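Thiosulfate reductase (PDB 2VPZ) probably acts as a molybdopterin-dependent oxidoreductase of sulfur compounds, binding molybdenum, two molybdopterin guanosine dinucleotides and a [4Fe-4S] cluster. Local coordinates at residues L250-T256 with H304-P308; D257-L261 with Y342-L347; P481-E487 with L512-G518. All coordinates share one frame; numbering follows the deposited sequence.

Contact 1 of 3, residues L250-T256 with H304-P308. With MGD (2-amino-5,6-dimercapto-7-methyl-3,7,8a,9-tetrahydro-8-oxa-1,3,9,10-tetraaza-anthracen-4-one guanosine dinucleotide), chain I.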
loop_
_atom_site.group_PDB
_atom_site.type_symbol
_atom_site.label_atom_id
_atom_site.label_comp_id
_atom_site.label_asym_id
_atom_site.label_seq_id
_atom_site.Cartn_x
_atom_site.Cartn_y
_atom_site.Cartn_z
ATOM N N LEU A 250 -0.612 25.668 9.397
ATOM C CA LEU A 250 -1.081 27.037 9.079
ATOM C C LEU A 250 0.115 27.816 8.407
ATOM O O LEU A 250 1.024 28.290 9.120
ATOM C CB LEU A 250 -1.619 27.804 10.328
ATOM C CG LEU A 250 -2.439 27.117 11.447
ATOM C CD1 LEU A 250 -3.231 28.145 12.315
ATOM C CD2 LEU A 250 -3.411 26.090 10.848
ATOM N N PRO A 251 0.154 27.936 7.033
ATOM C CA PRO A 251 1.255 28.672 6.376
ATOM C C PRO A 251 1.196 30.207 6.535
ATOM O O PRO A 251 0.949 30.934 5.559
ATOM C CB PRO A 251 1.215 28.249 4.904
ATOM C CG PRO A 251 -0.085 27.482 4.705
ATOM C CD PRO A 251 -0.776 27.341 6.068
ATOM N N ILE A 252 1.447 30.669 7.761
ATOM C CA ILE A 252 1.397 32.078 8.159
ATOM C C ILE A 252 2.314 33.069 7.431
ATOM O O ILE A 252 3.467 32.777 7.080
ATOM C CB ILE A 252 1.643 32.212 9.731
ATOM C CG1 ILE A 252 0.779 33.316 10.325
ATOM C CG2 ILE A 252 3.148 32.447 10.020
ATOM C CD1 ILE A 252 1.315 33.921 11.639
ATOM N N LYS A 253 1.796 34.263 7.163
ATOM C CA LYS A 253 2.609 35.284 6.515
ATOM C C LYS A 253 3.687 35.655 7.578
ATOM O O LYS A 253 3.340 35.899 8.738
ATOM C CB LYS A 253 1.737 36.492 6.118
ATOM C CG LYS A 253 2.457 37.811 6.184
ATOM C CD LYS A 253 1.693 38.916 5.471
ATOM C CE LYS A 253 2.643 39.883 4.773
ATOM N NZ LYS A 253 1.956 41.127 4.304
ATOM N N PRO A 254 5.004 35.678 7.195
ATOM C CA PRO A 254 6.045 36.037 8.190
ATOM C C PRO A 254 5.938 37.352 9.007
ATOM O O PRO A 254 5.611 38.374 8.416
ATOM C CB PRO A 254 7.353 35.991 7.413
ATOM C CG PRO A 254 7.103 35.095 6.249
ATOM C CD PRO A 254 5.603 35.251 5.926
ATOM N N GLY A 255 6.273 37.263 10.306
ATOM C CA GLY A 255 6.281 38.369 11.261
ATOM C C GLY A 255 4.923 38.835 11.694
ATOM O O GLY A 255 4.692 39.981 12.142
ATOM N N THR A 256 3.994 37.902 11.628
ATOM C CA THR A 256 2.593 38.156 11.857
ATOM C C THR A 256 1.883 37.302 12.955
ATOM O O THR A 256 0.659 37.379 13.131
ATOM C CB THR A 256 1.902 37.997 10.433
ATOM O OG1 THR A 256 1.335 39.222 10.021
ATOM C CG2 THR A 256 0.880 36.869 10.389
ATOM N N HIS A 304 -4.208 40.237 8.066
ATOM C CA HIS A 304 -2.754 40.404 8.205
ATOM C C HIS A 304 -1.993 39.047 8.166
ATOM O O HIS A 304 -0.909 38.922 7.602
ATOM C CB HIS A 304 -2.372 41.097 9.559
ATOM C CG HIS A 304 -3.041 42.412 9.841
ATOM N ND1 HIS A 304 -2.734 43.570 9.179
ATOM C CD2 HIS A 304 -3.982 42.749 10.741
ATOM C CE1 HIS A 304 -3.456 44.565 9.648
ATOM N NE2 HIS A 304 -4.225 44.089 10.601
ATOM N N THR A 305 -2.600 38.050 8.784
ATOM C CA THR A 305 -2.087 36.699 8.991
ATOM C C THR A 305 -2.133 35.822 7.719
ATOM O O THR A 305 -1.194 35.073 7.372
ATOM C CB THR A 305 -2.901 36.166 10.236
ATOM O OG1 THR A 305 -2.067 36.095 11.389
ATOM C CG2 THR A 305 -3.651 34.888 9.916
ATOM N N GLU A 306 -3.233 35.986 7.012
ATOM C CA GLU A 306 -3.498 35.315 5.765
ATOM C C GLU A 306 -4.021 33.901 5.920
ATOM O O GLU A 306 -4.115 33.145 4.956
ATOM C CB GLU A 306 -2.269 35.368 4.888
ATOM C CG GLU A 306 -2.221 36.603 4.026
ATOM C CD GLU A 306 -1.099 36.546 3.030
ATOM O OE1 GLU A 306 -0.736 35.414 2.647
ATOM O OE2 GLU A 306 -0.601 37.623 2.636
ATOM N N ILE A 307 -4.346 33.562 7.160
ATOM C CA ILE A 307 -4.932 32.278 7.540
ATOM C C ILE A 307 -6.458 32.569 7.564
ATOM O O ILE A 307 -6.869 33.558 8.191
ATOM C CB ILE A 307 -4.462 31.864 8.967
ATOM C CG1 ILE A 307 -2.985 31.508 8.951
ATOM C CG2 ILE A 307 -5.378 30.753 9.552
ATOM C CD1 ILE A 307 -2.349 31.672 10.315
ATOM N N PRO A 308 -7.308 31.732 6.903
ATOM C CA PRO A 308 -8.764 32.002 6.916
ATOM C C PRO A 308 -9.388 32.177 8.339
ATOM O O PRO A 308 -8.931 31.544 9.296
ATOM C CB PRO A 308 -9.374 30.811 6.151
ATOM C CG PRO A 308 -8.202 30.204 5.359
ATOM C CD PRO A 308 -7.006 30.434 6.280
HETATM P PB MGD I . 12.605 28.561 15.623
HETATM O O1B MGD I . 13.293 29.803 15.214
HETATM O O2B MGD I . 11.420 28.613 16.445
HETATM O O3B MGD I . 13.878 27.832 16.262
HETATM O O3A MGD I . 15.576 26.069 16.960
HETATM P PA MGD I . 14.121 26.604 17.253
HETATM O O1A MGD I . 14.190 26.972 18.661
HETATM O O2A MGD I . 13.173 25.531 17.000
HETATM O "O5'" MGD I . 12.225 27.724 14.366
HETATM C "C5'" MGD I . 12.844 27.675 13.079
HETATM C "C4'" MGD I . 11.602 27.650 12.203
HETATM O "O4'" MGD I . 11.079 28.953 12.398
HETATM C "C3'" MGD I . 11.787 27.518 10.668
HETATM O "O3'" MGD I . 10.906 26.504 10.119
HETATM C "C2'" MGD I . 11.374 28.894 10.088
HETATM O "O2'" MGD I . 10.488 28.687 8.995
HETATM C "C1'" MGD I . 10.485 29.436 11.179
HETATM N N9 MGD I . 10.016 30.847 11.101
HETATM C C8 MGD I . 10.692 31.906 10.554
HETATM N N7 MGD I . 9.972 33.060 10.640
HETATM C C5 MGD I . 8.795 32.733 11.235
HETATM C C6 MGD I . 7.546 33.455 11.553
HETATM O O6 MGD I . 7.524 34.671 11.335
HETATM N N1 MGD I . 6.547 32.798 12.139
HETATM C C2 MGD I . 6.605 31.461 12.382
HETATM N N2 MGD I . 5.541 30.821 12.985
HETATM N N3 MGD I . 7.722 30.718 12.107
HETATM C C4 MGD I . 8.826 31.282 11.546
HETATM C C10 MGD I . 16.827 26.576 17.371
HETATM C C11 MGD I . 17.196 25.753 18.562
HETATM O O11 MGD I . 17.473 24.419 18.111
HETATM C C12 MGD I . 18.264 26.410 19.475
HETATM S S12 MGD I . 18.099 27.987 20.038
HETATM C C13 MGD I . 19.405 25.751 19.892
HETATM S S13 MGD I . 20.478 26.486 20.992
HETATM C C14 MGD I . 19.710 24.356 19.411
HETATM N N15 MGD I . 20.704 24.242 18.409
HETATM C C16 MGD I . 20.741 23.165 17.559
HETATM C C17 MGD I . 21.783 22.935 16.496
HETATM O O17 MGD I . 22.743 23.746 16.385
HETATM N N18 MGD I . 21.725 21.798 15.721
HETATM C C19 MGD I . 20.665 20.965 15.875
HETATM N N19 MGD I . 20.603 19.934 15.055
HETATM N N20 MGD I . 19.635 21.095 16.778
HETATM C C21 MGD I . 19.682 22.152 17.645
HETATM N N22 MGD I . 18.730 22.380 18.537
HETATM C C23 MGD I . 18.410 23.683 19.019
#
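Lys253 N donates to Thr305 O at 3.1 Å, nearly straight (N-H...O 164°) and in the plane of the carbonyl. One residue back, His304 O receives a weak hydrogen bond from Thr256 OG1 at 3.3 Å. Both acceptors lie at the C-terminal end of helix 298-305, just before Glu306 leaves helical geometry with positive phi. The lysine chain runs alongside, its CD 3.4 Å from His304 O, while NZ continues to a salt bridge with Glu613; Glu306 is likewise paired elsewhere, with Arg689. The other segment is the loop that follows strand 248-250, an edge strand of a parallel sheet, and it presents a nucleotide-binding turn: within the type II turn Lys253 to Thr256, Gly255 N bonds the guanine O6 of MGD at 3.1 Å. Apolar contact lies beyond. With Ile307 CG1 anti to its carbonyl carbon (chi1 -69°), CD1 reaches between two partners, 3.5 Å from Ile252 CG1 and 3.9 Å from Leu250 CB, Leu250 and Ile307 crossing at about a right angle. Ile252 has its other branch on the cofactor, CG2 being 4.0 Å from MGD N1. An alanine at this position lacks both branches, and a gap beside Ile307 CD1 would probably open, with the guanine losing an apolar neighbour. On the helix side of the loop, Thr256 CG2 meets Thr305 OG1 at 3.2 Å.

Contact 2 of 3, residues D257-L261 with Y342-L347; sequences DTALL and YRVMAL. With MGD (2-amino-5,6-dimercapto-7-methyl-3,7,8a,9-tetrahydro-8-oxa-1,3,9,10-tetraaza-anthracen-4-one guanosine dinucleotide), chain I.
Leu261 and Arg343 meet at the tight part of this contact, where Leu261 CD1 lies 3.6 Å from Arg343 CG, against the aliphatic stem of the arginine. On the same leucine CB faces Ala346 CB at 3.9 Å, and the second methyl, CD2, comes 3.9 Å from Leu347 CA. A turn earlier, Thr258 OG1 abuts Arg343 CB at 3.5 Å, the two side chains crossing at about a right angle. Helices 257-270 and 341-354 thus pack nearly parallel: the axes of the short segments approach to 9.2 Å at 22°, and Ala346 keeps that face slim. Looser is the threonine methyl, Thr258 CG2, whose nearest neighbour across the contact is Arg343 CA at 4.1 Å, and the tyrosine ring of Tyr342 leads away toward Val607. That looser flank is still buried, so the contrast is one of packing density and not of solvent. Arg343 holds CG anti to its backbone N (chi1 174°), which carries its stem across the first helix and brings CD past Asp257 CB; the guanidinium then leaves for a salt bridge with Asp340 and a cation-pi contact with Trp336. Asp257 turns its carboxylate to the guanine instead: MGD N2 donates to OD1 at 2.9 Å and N1 to OD2 at 2.9 Å, a two-pronged grip on the base from near the N-terminal end of helix 257-270.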
loop_
_atom_site.group_PDB
_atom_site.type_symbol
_atom_site.label_atom_id
_atom_site.label_comp_id
_atom_site.label_asym_id
_atom_site.label_seq_id
_atom_site.Cartn_x
_atom_site.Cartn_y
_atom_site.Cartn_z
ATOM N N ASP A 257 2.671 36.558 13.730
ATOM C CA ASP A 257 2.193 35.669 14.795
ATOM C C ASP A 257 1.476 36.293 15.980
ATOM O O ASP A 257 0.619 35.660 16.616
ATOM C CB ASP A 257 3.344 34.802 15.315
ATOM C CG ASP A 257 4.056 34.023 14.219
ATOM O OD1 ASP A 257 3.816 32.797 14.107
ATOM O OD2 ASP A 257 4.820 34.640 13.466
ATOM N N THR A 258 1.817 37.524 16.308
ATOM C CA THR A 258 1.147 38.138 17.435
ATOM C C THR A 258 -0.339 38.437 17.091
ATOM O O THR A 258 -1.171 38.433 17.987
ATOM C CB THR A 258 1.871 39.436 17.927
ATOM O OG1 THR A 258 3.281 39.252 17.882
ATOM C CG2 THR A 258 1.446 39.754 19.383
ATOM N N ALA A 259 -0.671 38.655 15.814
ATOM C CA ALA A 259 -2.073 38.915 15.414
ATOM C C ALA A 259 -2.958 37.651 15.537
ATOM O O ALA A 259 -4.155 37.731 15.841
ATOM C CB ALA A 259 -2.162 39.479 13.966
ATOM N N LEU A 260 -2.336 36.494 15.266
ATOM C CA LEU A 260 -2.962 35.168 15.344
ATOM C C LEU A 260 -3.089 34.825 16.870
ATOM O O LEU A 260 -4.122 34.302 17.326
ATOM C CB LEU A 260 -2.146 34.124 14.535
ATOM C CG LEU A 260 -2.561 32.675 14.205
ATOM C CD1 LEU A 260 -1.757 31.678 15.053
ATOM C CD2 LEU A 260 -4.079 32.477 14.398
ATOM N N LEU A 261 -2.079 35.143 17.673
ATOM C CA LEU A 261 -2.167 34.898 19.122
ATOM C C LEU A 261 -3.254 35.814 19.781
ATOM O O LEU A 261 -4.073 35.324 20.548
ATOM C CB LEU A 261 -0.790 35.040 19.807
ATOM C CG LEU A 261 0.183 33.877 19.495
ATOM C CD1 LEU A 261 1.650 34.308 19.702
ATOM C CD2 LEU A 261 -0.167 32.644 20.351
ATOM N N TYR A 342 6.590 40.722 23.189
ATOM C CA TYR A 342 5.134 40.766 23.053
ATOM C C TYR A 342 4.571 39.432 22.523
ATOM O O TYR A 342 3.619 38.893 23.100
ATOM C CB TYR A 342 4.706 41.909 22.135
ATOM C CG TYR A 342 4.729 43.264 22.806
ATOM C CD1 TYR A 342 4.965 44.422 22.068
ATOM C CD2 TYR A 342 4.479 43.393 24.184
ATOM C CE1 TYR A 342 4.951 45.688 22.671
ATOM C CE2 TYR A 342 4.462 44.662 24.807
ATOM C CZ TYR A 342 4.699 45.812 24.037
ATOM O OH TYR A 342 4.679 47.080 24.589
ATOM N N ARG A 343 5.135 38.891 21.444
ATOM C CA ARG A 343 4.635 37.612 20.932
ATOM C C ARG A 343 4.688 36.531 22.037
ATOM O O ARG A 343 3.692 35.840 22.269
ATOM C CB ARG A 343 5.380 37.112 19.670
ATOM C CG ARG A 343 4.957 35.686 19.210
ATOM C CD ARG A 343 5.856 35.116 18.102
ATOM N NE ARG A 343 7.236 34.897 18.530
ATOM C CZ ARG A 343 8.251 35.744 18.361
ATOM N NH1 ARG A 343 8.053 36.902 17.757
ATOM N NH2 ARG A 343 9.476 35.435 18.797
ATOM N N VAL A 344 5.805 36.388 22.744
ATOM C CA VAL A 344 5.858 35.378 23.806
ATOM C C VAL A 344 4.831 35.642 24.944
ATOM O O VAL A 344 4.156 34.709 25.389
ATOM C CB VAL A 344 7.312 35.185 24.402
ATOM C CG1 VAL A 344 7.340 33.931 25.312
ATOM C CG2 VAL A 344 8.370 35.062 23.262
ATOM N N MET A 345 4.689 36.887 25.402
ATOM C CA MET A 345 3.715 37.224 26.458
ATOM C C MET A 345 2.295 36.698 26.085
ATOM O O MET A 345 1.619 36.050 26.909
ATOM C CB MET A 345 3.682 38.751 26.717
ATOM C CG MET A 345 4.807 39.302 27.603
ATOM S SD MET A 345 5.000 41.096 27.423
ATOM C CE MET A 345 3.324 41.652 27.698
ATOM N N ALA A 346 1.880 36.963 24.842
ATOM C CA ALA A 346 0.593 36.543 24.263
ATOM C C ALA A 346 0.378 35.013 24.217
ATOM O O ALA A 346 -0.743 34.523 24.429
ATOM C CB ALA A 346 0.431 37.125 22.833
ATOM N N LEU A 347 1.451 34.287 23.905
ATOM C CA LEU A 347 1.490 32.815 23.839
ATOM C C LEU A 347 1.307 32.258 25.261
ATOM O O LEU A 347 0.648 31.226 25.453
ATOM C CB LEU A 347 2.826 32.306 23.248
ATOM C CG LEU A 347 3.190 30.803 23.153
ATOM C CD1 LEU A 347 3.990 30.535 21.863
ATOM C CD2 LEU A 347 3.998 30.348 24.376
HETATM P PB MGD I . 12.605 28.561 15.623
HETATM O O1B MGD I . 13.293 29.803 15.214
HETATM O O2B MGD I . 11.420 28.613 16.445
HETATM O O3B MGD I . 13.878 27.832 16.262
HETATM O O3A MGD I . 15.576 26.069 16.960
HETATM P PA MGD I . 14.121 26.604 17.253
HETATM O O1A MGD I . 14.190 26.972 18.661
HETATM O O2A MGD I . 13.173 25.531 17.000
HETATM O "O5'" MGD I . 12.225 27.724 14.366
HETATM C "C5'" MGD I . 12.844 27.675 13.079
HETATM C "C4'" MGD I . 11.602 27.650 12.203
HETATM O "O4'" MGD I . 11.079 28.953 12.398
HETATM C "C3'" MGD I . 11.787 27.518 10.668
HETATM O "O3'" MGD I . 10.906 26.504 10.119
HETATM C "C2'" MGD I . 11.374 28.894 10.088
HETATM O "O2'" MGD I . 10.488 28.687 8.995
HETATM C "C1'" MGD I . 10.485 29.436 11.179
HETATM N N9 MGD I . 10.016 30.847 11.101
HETATM C C8 MGD I . 10.692 31.906 10.554
HETATM N N7 MGD I . 9.972 33.060 10.640
HETATM C C5 MGD I . 8.795 32.733 11.235
HETATM C C6 MGD I . 7.546 33.455 11.553
HETATM O O6 MGD I . 7.524 34.671 11.335
HETATM N N1 MGD I . 6.547 32.798 12.139
HETATM C C2 MGD I . 6.605 31.461 12.382
HETATM N N2 MGD I . 5.541 30.821 12.985
HETATM N N3 MGD I . 7.722 30.718 12.107
HETATM C C4 MGD I . 8.826 31.282 11.546
HETATM C C10 MGD I . 16.827 26.576 17.371
HETATM C C11 MGD I . 17.196 25.753 18.562
HETATM O O11 MGD I . 17.473 24.419 18.111
HETATM C C12 MGD I . 18.264 26.410 19.475
HETATM S S12 MGD I . 18.099 27.987 20.038
HETATM C C13 MGD I . 19.405 25.751 19.892
HETATM S S13 MGD I . 20.478 26.486 20.992
HETATM C C14 MGD I . 19.710 24.356 19.411
HETATM N N15 MGD I . 20.704 24.242 18.409
HETATM C C16 MGD I . 20.741 23.165 17.559
HETATM C C17 MGD I . 21.783 22.935 16.496
HETATM O O17 MGD I . 22.743 23.746 16.385
HETATM N N18 MGD I . 21.725 21.798 15.721
HETATM C C19 MGD I . 20.665 20.965 15.875
HETATM N N19 MGD I . 20.603 19.934 15.055
HETATM N N20 MGD I . 19.635 21.095 16.778
HETATM C C21 MGD I . 19.682 22.152 17.645
HETATM N N22 MGD I . 18.730 22.380 18.537
HETATM C C23 MGD I . 18.410 23.683 19.019
#

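Contact 3 of 3, residues P481-E487 with L512-G518; sequences PEATYLE and LFDTKPG. With MGD (2-amino-5,6-dimercapto-7-methyl-3,7,8a,9-tetrahydro-8-oxa-1,3,9,10-tetraaza-anthracen-4-one guanosine dinucleotide), chain H.
Glu482 and Lys516 form a single backbone bridge with their CA atoms 5.2 Å apart, its bonds following the parallel pattern: Ala483 N donates to Lys516 O at 2.9 Å, whereas Lys516 N to Pro481 O is weak at 3.5 Å. The stronger bond is bent (N-H...O 137°), and its donor stands well above the carbonyl plane. Glu482 carries the contact to the cofactor. Its extended chain brings the carboxylate to the guanine, and the two oxygens divide the work. OE1 takes both guanine donors of MGD, N1 at 2.6 Å and, weakly, N2 at 2.9 Å, and is also bonded to Tyr438 OH. OE2 turns to the other segment and accepts a weak bond from Gly518 N at 3.1 Å, at the start of helix 518-528, whose N-terminal end is likely to favour the negative charge. The arrangement is a nucleotide-binding loop at the C-terminal end of strand 479-481, an edge strand of a parallel sheet; the bridge fastens the strand's exit to the approach of the next helix. Further along, the chain folds back in a type I turn from Thr484 to Glu487, and the glutamate closes it twice. Its backbone N bonds Thr484 O, while OE1 receives Thr484 N at 3.2 Å, nearly straight (165°), on the lone pair directed away from the other oxygen. OE1 also has a salt bridge with Arg94. With CG of Glu487 anti to the carbonyl carbon (chi1 -39°), the carboxylate reaches the other segment, where OE2 lies 3.0 Å from Leu512 N and also borders the leucine side chain, the two side chains crossing at about a right angle. Toward the opposite end Pro481 CG rests near Asp514 O; Trp117 packs on the same proline and bonds Asp514 O through NE1.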
loop_
_atom_site.group_PDB
_atom_site.type_symbol
_atom_site.label_atom_id
_atom_site.label_comp_id
_atom_site.label_asym_id
_atom_site.label_seq_id
_atom_site.Cartn_x
_atom_site.Cartn_y
_atom_site.Cartn_z
ATOM N N PRO A 481 44.945 26.625 23.261
ATOM C CA PRO A 481 44.206 25.389 22.927
ATOM C C PRO A 481 43.541 24.650 24.094
ATOM O O PRO A 481 44.253 24.119 24.962
ATOM C CB PRO A 481 45.230 24.547 22.172
ATOM C CG PRO A 481 46.563 24.942 22.801
ATOM C CD PRO A 481 46.403 26.418 23.212
ATOM N N GLU A 482 42.210 24.606 24.131
ATOM C CA GLU A 482 41.527 23.920 25.215
ATOM C C GLU A 482 41.471 22.424 24.988
ATOM O O GLU A 482 41.615 21.906 23.864
ATOM C CB GLU A 482 40.060 24.404 25.474
ATOM C CG GLU A 482 39.693 24.249 26.982
ATOM C CD GLU A 482 38.191 24.247 27.335
ATOM O OE1 GLU A 482 37.390 24.834 26.595
ATOM O OE2 GLU A 482 37.853 23.665 28.395
ATOM N N ALA A 483 41.330 21.718 26.096
ATOM C CA ALA A 483 41.221 20.293 26.049
ATOM C C ALA A 483 39.742 20.082 25.842
ATOM O O ALA A 483 38.873 20.814 26.336
ATOM C CB ALA A 483 41.724 19.638 27.328
ATOM N N THR A 484 39.491 19.022 25.093
ATOM C CA THR A 484 38.164 18.626 24.685
ATOM C C THR A 484 37.357 17.867 25.798
ATOM O O THR A 484 37.951 17.309 26.714
ATOM C CB THR A 484 38.389 17.850 23.327
ATOM O OG1 THR A 484 37.430 18.245 22.381
ATOM C CG2 THR A 484 38.400 16.362 23.535
ATOM N N TYR A 485 36.014 17.889 25.727
ATOM C CA TYR A 485 35.122 17.270 26.732
ATOM C C TYR A 485 35.433 15.817 27.135
ATOM O O TYR A 485 35.111 15.374 28.234
ATOM C CB TYR A 485 33.630 17.377 26.301
ATOM C CG TYR A 485 33.136 16.374 25.249
ATOM C CD1 TYR A 485 32.309 15.307 25.602
ATOM C CD2 TYR A 485 33.477 16.511 23.880
ATOM C CE1 TYR A 485 31.819 14.389 24.636
ATOM C CE2 TYR A 485 32.992 15.596 22.899
ATOM C CZ TYR A 485 32.162 14.536 23.284
ATOM O OH TYR A 485 31.681 13.650 22.340
ATOM N N LEU A 486 36.069 15.074 26.244
ATOM C CA LEU A 486 36.414 13.688 26.531
ATOM C C LEU A 486 37.765 13.567 27.284
ATOM O O LEU A 486 38.024 12.543 27.919
ATOM C CB LEU A 486 36.423 12.832 25.244
ATOM C CG LEU A 486 35.090 12.623 24.481
ATOM C CD1 LEU A 486 35.324 12.204 23.016
ATOM C CD2 LEU A 486 34.227 11.581 25.209
ATOM N N GLU A 487 38.601 14.602 27.215
ATOM C CA GLU A 487 39.942 14.610 27.864
ATOM C C GLU A 487 39.955 15.557 29.082
ATOM O O GLU A 487 41.028 15.914 29.595
ATOM C CB GLU A 487 41.022 15.156 26.865
ATOM C CG GLU A 487 40.950 14.761 25.351
ATOM C CD GLU A 487 41.867 15.612 24.426
ATOM O OE1 GLU A 487 41.573 16.814 24.242
ATOM O OE2 GLU A 487 42.876 15.075 23.895
ATOM N N LEU A 512 45.658 15.781 24.668
ATOM C CA LEU A 512 46.627 15.451 23.625
ATOM C C LEU A 512 47.518 16.654 23.257
ATOM O O LEU A 512 47.113 17.813 23.448
ATOM C CB LEU A 512 45.885 14.833 22.390
ATOM C CG LEU A 512 45.604 13.300 22.244
ATOM C CD1 LEU A 512 45.758 12.601 23.605
ATOM C CD2 LEU A 512 44.206 13.005 21.630
ATOM N N PHE A 513 48.753 16.421 22.811
ATOM C CA PHE A 513 49.632 17.511 22.407
ATOM C C PHE A 513 49.909 18.461 23.597
ATOM O O PHE A 513 50.279 18.015 24.681
ATOM C CB PHE A 513 48.927 18.293 21.273
ATOM C CG PHE A 513 48.424 17.425 20.129
ATOM C CD1 PHE A 513 47.044 17.218 19.900
ATOM C CD2 PHE A 513 49.324 16.763 19.297
ATOM C CE1 PHE A 513 46.579 16.377 18.843
ATOM C CE2 PHE A 513 48.901 15.924 18.238
ATOM C CZ PHE A 513 47.525 15.734 18.015
ATOM N N ASP A 514 49.734 19.772 23.384
ATOM C CA ASP A 514 49.915 20.703 24.484
ATOM C C ASP A 514 48.584 21.301 24.910
ATOM O O ASP A 514 48.415 22.515 25.051
ATOM C CB ASP A 514 50.908 21.818 24.156
ATOM C CG ASP A 514 51.682 22.261 25.370
ATOM O OD1 ASP A 514 51.621 21.484 26.352
ATOM O OD2 ASP A 514 52.328 23.329 25.371
ATOM N N THR A 515 47.628 20.429 25.177
ATOM C CA THR A 515 46.283 20.854 25.525
ATOM C C THR A 515 45.948 20.905 27.041
ATOM O O THR A 515 46.383 20.038 27.802
ATOM C CB THR A 515 45.286 19.967 24.655
ATOM O OG1 THR A 515 45.023 20.610 23.399
ATOM C CG2 THR A 515 44.029 19.690 25.395
ATOM N N LYS A 516 45.207 21.946 27.472
ATOM C CA LYS A 516 44.829 22.201 28.897
ATOM C C LYS A 516 43.325 22.441 29.144
ATOM O O LYS A 516 42.674 23.091 28.306
ATOM C CB LYS A 516 45.607 23.437 29.437
ATOM C CG LYS A 516 47.123 23.265 29.628
ATOM C CD LYS A 516 47.447 22.571 30.956
ATOM C CE LYS A 516 48.577 21.539 30.837
ATOM N NZ LYS A 516 49.714 22.025 29.990
ATOM N N PRO A 517 42.751 21.919 30.267
ATOM C CA PRO A 517 41.318 22.109 30.597
ATOM C C PRO A 517 41.017 23.595 30.962
ATOM O O PRO A 517 41.919 24.316 31.404
ATOM C CB PRO A 517 41.060 21.161 31.775
ATOM C CG PRO A 517 42.432 20.788 32.321
ATOM C CD PRO A 517 43.413 20.963 31.169
ATOM N N GLY A 518 39.782 24.058 30.788
ATOM C CA GLY A 518 39.431 25.436 31.130
ATOM C C GLY A 518 39.486 25.796 32.613
ATOM O O GLY A 518 39.759 26.956 32.967
HETATM P PB MGD H . 29.123 27.723 17.448
HETATM O O1B MGD H . 29.045 28.143 16.012
HETATM O O2B MGD H . 29.038 26.268 17.796
HETATM O O3B MGD H . 28.068 28.702 18.179
HETATM O O3A MGD H . 26.498 30.312 19.288
HETATM P PA MGD H . 27.912 29.608 19.513
HETATM O O1A MGD H . 27.985 28.574 20.625
HETATM O O2A MGD H . 28.918 30.702 19.441
HETATM O "O5'" MGD H . 30.485 28.201 18.058
HETATM C "C5'" MGD H . 31.190 27.429 19.031
HETATM C "C4'" MGD H . 32.629 27.947 19.027
HETATM O "O4'" MGD H . 33.153 27.290 20.176
HETATM C "C3'" MGD H . 33.479 27.506 17.865
HETATM O "O3'" MGD H . 34.534 28.472 17.767
HETATM C "C2'" MGD H . 34.001 26.145 18.355
HETATM O "O2'" MGD H . 35.178 25.863 17.646
HETATM C "C1'" MGD H . 34.252 26.386 19.845
HETATM N N9 MGD H . 34.267 25.206 20.790
HETATM C C8 MGD H . 33.524 24.102 20.695
HETATM N N7 MGD H . 33.721 23.231 21.712
HETATM C C5 MGD H . 34.604 23.803 22.559
HETATM C C6 MGD H . 35.251 23.473 23.906
HETATM O O6 MGD H . 35.051 22.364 24.516
HETATM N N1 MGD H . 36.101 24.428 24.410
HETATM C C2 MGD H . 36.385 25.616 23.791
HETATM N N2 MGD H . 37.239 26.550 24.310
HETATM N N3 MGD H . 35.805 25.927 22.624
HETATM C C4 MGD H . 34.944 25.108 21.934
HETATM C C10 MGD H . 25.244 29.692 19.709
HETATM C C11 MGD H . 24.176 30.727 19.601
HETATM O O11 MGD H . 24.384 31.369 18.342
HETATM C C12 MGD H . 22.768 30.280 19.744
HETATM S S12 MGD H . 22.259 29.285 21.044
HETATM C C13 MGD H . 21.806 30.689 18.917
HETATM S S13 MGD H . 20.210 30.222 18.946
HETATM C C14 MGD H . 21.944 31.641 17.860
HETATM N N15 MGD H . 21.729 30.945 16.559
HETATM C C16 MGD H . 22.056 31.707 15.463
HETATM C C17 MGD H . 21.492 31.600 14.115
HETATM O O17 MGD H . 20.641 30.701 13.842
HETATM N N18 MGD H . 21.890 32.481 13.196
HETATM C C19 MGD H . 22.786 33.456 13.443
HETATM N N19 MGD H . 23.226 34.302 12.462
HETATM N N20 MGD H . 23.302 33.613 14.664
HETATM C C21 MGD H . 23.022 32.801 15.678
HETATM N N22 MGD H . 23.622 32.961 16.862
HETATM C C23 MGD H . 23.297 32.254 18.053
#

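In the fold
From the N terminus, strand 248-250 leads through the loop of contact 1 straight into the helix of contact 2. Contact 1 closes at 304-308, joining that loop to the end of helix 298-305; contact 2 closes later, at 342-347, bringing in helix 341-354. The two therefore cross along the chain. They also touch, since Thr305 and Ile307 pack on Leu260, and both reach the guanine of the same MGD (chain I). Contact 3 follows in series, with 24 residues between its segments, tying the exit of strand 479-481 to the start of helix 518-528. It lies on the other side of the chain's centre, nearest atoms about 31 Å from contact 2, and serves the second MGD (chain H).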